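Hypothetical protein yxiM (Bacillus subtilis, PDB 2O14) is an uncharacterised member of the GDSL lipolytic enzyme family that probably acts as an esterase, with a galactose-binding-like domain preceding its hydrolase domain. Local coordinates at residues T276-A281 with G333-G338; A185-M190 with Y233-L238. One frame throughout, in Å; residues are numbered along the deposited sequence.

Contact 1 of 2, residues T276-A281 with G333-G338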
loop_
_atom_site.group_PDB
_atom_site.type_symbol
_atom_site.label_atom_id
_atom_site.label_comp_id
_atom_site.label_asym_id
_atom_site.label_seq_id
_atom_site.Cartn_x
_atom_site.Cartn_y
_atom_site.Cartn_z
ATOM N N THR A 276 14.853 -9.306 4.460
ATOM C CA THR A 276 14.970 -9.574 5.888
ATOM C C THR A 276 14.784 -8.220 6.564
ATOM O O THR A 276 15.524 -7.276 6.292
ATOM C CB THR A 276 16.358 -10.155 6.245
ATOM O OG1 THR A 276 17.385 -9.277 5.767
ATOM C CG2 THR A 276 16.532 -11.536 5.610
ATOM N N PRO A 277 13.772 -8.094 7.436
ATOM C CA PRO A 277 13.567 -6.800 8.092
ATOM C C PRO A 277 14.722 -6.336 8.976
ATOM O O PRO A 277 15.334 -7.133 9.695
ATOM C CB PRO A 277 12.259 -7.001 8.865
ATOM C CG PRO A 277 12.207 -8.479 9.105
ATOM C CD PRO A 277 12.730 -9.064 7.819
ATOM N N GLN A 278 15.033 -5.046 8.903
ATOM C CA GLN A 278 16.106 -4.488 9.716
ATOM C C GLN A 278 15.739 -4.607 11.189
ATOM O O GLN A 278 14.573 -4.843 11.526
ATOM C CB GLN A 278 16.359 -3.028 9.349
ATOM C CG GLN A 278 15.267 -2.372 8.537
ATOM C CD GLN A 278 13.962 -2.273 9.279
ATOM O OE1 GLN A 278 13.921 -1.808 10.417
ATOM N NE2 GLN A 278 12.883 -2.698 8.640
ATOM N N GLY A 279 16.733 -4.452 12.062
ATOM C CA GLY A 279 16.489 -4.569 13.490
ATOM C C GLY A 279 16.121 -3.275 14.187
ATOM O O GLY A 279 15.630 -2.333 13.561
ATOM N N ARG A 280 16.352 -3.231 15.495
ATOM C CA ARG A 280 16.051 -2.045 16.287
ATOM C C ARG A 280 17.224 -1.067 16.272
ATOM O O ARG A 280 18.378 -1.466 16.096
ATOM C CB ARG A 280 15.723 -2.439 17.730
ATOM C CG ARG A 280 14.397 -3.175 17.897
ATOM C CD ARG A 280 14.205 -3.620 19.342
ATOM N NE ARG A 280 12.939 -4.318 19.558
ATOM C CZ ARG A 280 11.744 -3.733 19.533
ATOM N NH1 ARG A 280 11.642 -2.431 19.301
ATOM N NH2 ARG A 280 10.649 -4.452 19.749
ATOM N N ALA A 281 16.920 0.215 16.465
ATOM C CA ALA A 281 17.938 1.261 16.465
ATOM C C ALA A 281 18.999 1.077 17.548
ATOM O O ALA A 281 20.092 1.631 17.452
ATOM C CB ALA A 281 17.271 2.623 16.630
ATOM N N GLY A 333 18.786 8.706 15.044
ATOM C CA GLY A 333 18.101 9.779 14.344
ATOM C C GLY A 333 17.360 9.301 13.108
ATOM O O GLY A 333 16.713 10.089 12.417
ATOM N N LEU A 334 17.463 8.007 12.819
ATOM C CA LEU A 334 16.795 7.430 11.658
ATOM C C LEU A 334 15.522 6.698 12.078
ATOM O O LEU A 334 14.824 6.122 11.248
ATOM C CB LEU A 334 17.735 6.467 10.926
ATOM C CG LEU A 334 19.019 7.074 10.350
ATOM C CD1 LEU A 334 19.853 5.982 9.696
ATOM C CD2 LEU A 334 18.670 8.158 9.341
ATOM N N TYR A 335 15.233 6.718 13.376
ATOM C CA TYR A 335 14.031 6.082 13.909
ATOM C C TYR A 335 13.190 7.124 14.626
ATOM O O TYR A 335 13.707 8.163 15.047
ATOM C CB TYR A 335 14.388 4.975 14.901
ATOM C CG TYR A 335 14.922 3.712 14.272
ATOM C CD1 TYR A 335 16.173 3.685 13.663
ATOM C CD2 TYR A 335 14.182 2.535 14.304
ATOM C CE1 TYR A 335 16.675 2.509 13.103
ATOM C CE2 TYR A 335 14.671 1.356 13.747
ATOM C CZ TYR A 335 15.919 1.351 13.149
ATOM O OH TYR A 335 16.408 0.187 12.601
HETATM N N MSE A 336 11.897 6.851 14.761
HETATM C CA MSE A 336 10.993 7.769 15.450
HETATM C C MSE A 336 11.500 7.993 16.873
HETATM O O MSE A 336 12.024 7.074 17.501
HETATM C CB MSE A 336 9.575 7.187 15.490
HETATM C CG MSE A 336 8.888 7.124 14.131
HETATM SE SE MSE A 336 8.576 8.881 13.372
HETATM C CE MSE A 336 6.860 9.264 14.199
ATOM N N ASP A 337 11.344 9.213 17.377
ATOM C CA ASP A 337 11.802 9.537 18.725
ATOM C C ASP A 337 11.235 8.598 19.787
ATOM O O ASP A 337 10.031 8.349 19.833
ATOM C CB ASP A 337 11.436 10.976 19.082
ATOM C CG ASP A 337 11.892 11.356 20.480
ATOM O OD1 ASP A 337 13.119 11.352 20.727
ATOM O OD2 ASP A 337 11.027 11.648 21.334
ATOM N N GLY A 338 12.110 8.085 20.646
ATOM C CA GLY A 338 11.675 7.183 21.697
ATOM C C GLY A 338 11.056 5.912 21.147
ATOM O O GLY A 338 10.371 5.185 21.863
#

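Contact 2 of 2, residues A185-M190 with Y233-L238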
loop_
_atom_site.group_PDB
_atom_site.type_symbol
_atom_site.label_atom_id
_atom_site.label_comp_id
_atom_site.label_asym_id
_atom_site.label_seq_id
_atom_site.Cartn_x
_atom_site.Cartn_y
_atom_site.Cartn_z
ATOM N N ALA A 185 7.560 7.040 8.086
ATOM C CA ALA A 185 7.409 6.438 6.768
ATOM C C ALA A 185 7.978 5.021 6.705
ATOM O O ALA A 185 8.864 4.658 7.477
ATOM C CB ALA A 185 8.077 7.319 5.715
ATOM N N GLY A 186 7.442 4.216 5.795
ATOM C CA GLY A 186 7.932 2.861 5.621
ATOM C C GLY A 186 8.848 2.969 4.423
ATOM O O GLY A 186 8.620 3.830 3.578
ATOM N N TRP A 187 9.871 2.130 4.316
ATOM C CA TRP A 187 10.767 2.274 3.174
ATOM C C TRP A 187 10.103 1.998 1.833
ATOM O O TRP A 187 10.612 2.407 0.795
ATOM C CB TRP A 187 12.049 1.436 3.340
ATOM C CG TRP A 187 11.920 -0.062 3.281
ATOM C CD1 TRP A 187 11.837 -0.923 4.339
ATOM C CD2 TRP A 187 11.978 -0.878 2.104
ATOM N NE1 TRP A 187 11.852 -2.224 3.894
ATOM C CE2 TRP A 187 11.936 -2.225 2.526
ATOM C CE3 TRP A 187 12.064 -0.601 0.731
ATOM C CZ2 TRP A 187 11.981 -3.295 1.626
ATOM C CZ3 TRP A 187 12.108 -1.665 -0.166
ATOM C CH2 TRP A 187 12.066 -2.995 0.288
ATOM N N GLY A 188 8.959 1.323 1.852
ATOM C CA GLY A 188 8.255 1.066 0.610
ATOM C C GLY A 188 7.687 2.379 0.097
ATOM O O GLY A 188 7.443 2.555 -1.097
ATOM N N GLN A 189 7.476 3.313 1.015
ATOM C CA GLN A 189 6.945 4.622 0.665
ATOM C C GLN A 189 8.031 5.472 0.003
ATOM O O GLN A 189 7.732 6.392 -0.756
ATOM C CB GLN A 189 6.429 5.318 1.926
ATOM C CG GLN A 189 6.017 6.772 1.738
ATOM C CD GLN A 189 5.555 7.411 3.038
ATOM O OE1 GLN A 189 5.352 8.625 3.112
ATOM N NE2 GLN A 189 5.382 6.591 4.071
HETATM N N MSE A 190 9.293 5.154 0.295
HETATM C CA MSE A 190 10.423 5.893 -0.268
HETATM C C MSE A 190 11.023 5.217 -1.496
HETATM O O MSE A 190 11.874 5.787 -2.176
HETATM C CB MSE A 190 11.515 6.080 0.788
HETATM C CG MSE A 190 11.727 7.527 1.181
HETATM SE SE MSE A 190 10.145 8.326 1.957
HETATM C CE MSE A 190 10.608 8.084 3.818
ATOM N N TYR A 233 7.239 -7.344 -9.877
ATOM C CA TYR A 233 7.973 -7.833 -8.721
ATOM C C TYR A 233 7.104 -7.724 -7.474
ATOM O O TYR A 233 6.396 -6.731 -7.282
ATOM C CB TYR A 233 9.257 -7.023 -8.512
ATOM C CG TYR A 233 10.363 -7.365 -9.477
ATOM C CD1 TYR A 233 11.006 -8.599 -9.421
ATOM C CD2 TYR A 233 10.778 -6.452 -10.441
ATOM C CE1 TYR A 233 12.039 -8.916 -10.304
ATOM C CE2 TYR A 233 11.811 -6.757 -11.329
ATOM C CZ TYR A 233 12.437 -7.992 -11.253
ATOM O OH TYR A 233 13.458 -8.295 -12.129
ATOM N N PHE A 234 7.137 -8.763 -6.646
ATOM C CA PHE A 234 6.403 -8.757 -5.388
ATOM C C PHE A 234 7.492 -8.600 -4.336
ATOM O O PHE A 234 8.213 -9.550 -4.037
ATOM C CB PHE A 234 5.649 -10.072 -5.178
ATOM C CG PHE A 234 5.012 -10.201 -3.815
ATOM C CD1 PHE A 234 4.415 -9.102 -3.195
ATOM C CD2 PHE A 234 4.972 -11.436 -3.167
ATOM C CE1 PHE A 234 3.783 -9.228 -1.947
ATOM C CE2 PHE A 234 4.341 -11.576 -1.920
ATOM C CZ PHE A 234 3.745 -10.467 -1.312
HETATM N N MSE A 235 7.633 -7.390 -3.808
HETATM C CA MSE A 235 8.645 -7.109 -2.797
HETATM C C MSE A 235 7.990 -7.286 -1.442
HETATM O O MSE A 235 7.146 -6.483 -1.036
HETATM C CB MSE A 235 9.161 -5.689 -2.974
HETATM C CG MSE A 235 10.404 -5.385 -2.180
HETATM SE SE MSE A 235 11.436 -4.030 -3.076
HETATM C CE MSE A 235 12.764 -5.173 -3.892
ATOM N N LEU A 236 8.388 -8.348 -0.746
ATOM C CA LEU A 236 7.798 -8.696 0.541
ATOM C C LEU A 236 8.767 -8.690 1.731
ATOM O O LEU A 236 9.844 -9.289 1.680
ATOM C CB LEU A 236 7.134 -10.078 0.390
ATOM C CG LEU A 236 6.229 -10.745 1.436
ATOM C CD1 LEU A 236 7.072 -11.335 2.531
ATOM C CD2 LEU A 236 5.232 -9.747 1.991
ATOM N N GLN A 237 8.384 -7.988 2.795
ATOM C CA GLN A 237 9.190 -7.936 4.013
ATOM C C GLN A 237 8.294 -8.010 5.245
ATOM O O GLN A 237 7.651 -7.025 5.622
ATOM C CB GLN A 237 10.035 -6.662 4.097
ATOM C CG GLN A 237 10.842 -6.592 5.406
ATOM C CD GLN A 237 11.672 -5.332 5.552
ATOM O OE1 GLN A 237 12.581 -5.082 4.762
ATOM N NE2 GLN A 237 11.365 -4.532 6.572
ATOM N N LEU A 238 8.254 -9.188 5.856
ATOM C CA LEU A 238 7.463 -9.415 7.058
ATOM C C LEU A 238 8.324 -10.226 8.013
ATOM O O LEU A 238 9.388 -10.717 7.631
ATOM C CB LEU A 238 6.176 -10.181 6.720
ATOM C CG LEU A 238 5.112 -9.425 5.915
ATOM C CD1 LEU A 238 4.048 -10.393 5.423
ATOM C CD2 LEU A 238 4.486 -8.337 6.780
#

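Contact 1 of 2, residues T276-A281 with G333-G338
Tyr335 lays its ring against Ala281 and sends its hydroxyl on to the backbone of Gly279. The methyl of Ala281 sits over one face of the ring, displaced toward the rim on the CD1 side. Ala281 CB is 3.5 Å from the centroid of the Tyr335 ring, a CH-pi contact. The approach is close, with Ala281 CB 3.3 Å from Tyr335 CD1. At the far end of the ring, Tyr335 OH donates a hydrogen bond of 2.8 Å to Gly279 O. The carbonyl oxygen lies near the ring plane, at its edge. The donor, by contrast, stands above the carbonyl plane, 40° out of it. Tyr335 CG lies anti to its own carbonyl carbon and beside the backbone N (chi1 -74°), which carries the ring across to the other loop. The methyl on a face and the bond at the hydroxyl together limit how the ring can turn. This buried ring is the tight part of the contact. Toward the outside, Arg280 is partly exposed and its side chain starts away from the tyrosine. Its NH1 bonds Thr340 OG1, and the backbones of Ala281 and Thr340 are also hydrogen-bonded. Exposed residues lie at both ends of 333-338, with buried Tyr335 between them. The contact thus joins two loops of the GDSL hydrolase domain, one following strand 271-275 and the other leading to helix 345-361. The Tyr335 side chain lies about 6 Å from those of Asp339 and His342, active-site residues by similarity, consistent with a place beside the catalytic site of an SGNH hydrolase.

Contact 2 of 2, residues A185-M190 with Y233-L238
A Met-aromatic contact and an indole hydrogen bond join the short, weakly bonded helix 187-190 to strand 233-237, in the buried interior of the GDSL hydrolase domain. Trp187 meets the strand with the rim of its ring. The selenium of Met235, a selenomethionine, lies at the edge of the six-membered ring, 80° off its normal. Trp187 CH2 is 3.6 Å from Met235 SE, and the two side chains cross at about a right angle. Further round the rim, Trp187 NE1 donates to Gln237 OE1 at 3.1 Å. This bond is bent, with an N-H...O angle of 144°. The indole nitrogen stands above the plane of the Gln237 carbonyl. With CG anti to the backbone N (chi1 178°) and the chain extended beyond it, Gln237 carries its amide out from the strand to the indole. The stronger partner of Gln237 OE1 is Ser275 OG, and with the indole it makes two bonds to this buried oxygen. A leucine in place of Trp187 would remove the indole N-H and ring edge, and would probably leave Gln237 OE1 with one partner fewer and a gap beside Met235. The strand lies in the parallel five-stranded sheet, between strands 164-169 and 271-275. Trp187 also touches Ser275 of strand 271-275, while Met235 packs on Ile273 of that strand and on Leu359 of helix 345-361.

Contact 2 is the core contact, since all its touching residues are buried. Contact 1 is mostly buried too, but Arg280 is partly exposed and brings it nearer the surface. The centre of contact 2 lies about 9 Å from the centre of the chain and that of contact 1 about 20 Å. Contact 2 ties a short helix to a central strand of the parallel sheet, whereas contact 1 joins two loops. Each centres on one aromatic residue, but the polar acceptor is a backbone carbonyl between the loops and a side-chain amide on the strand. The two meet where Pro277 CB packs 3.5 Å from Gln237 NE2.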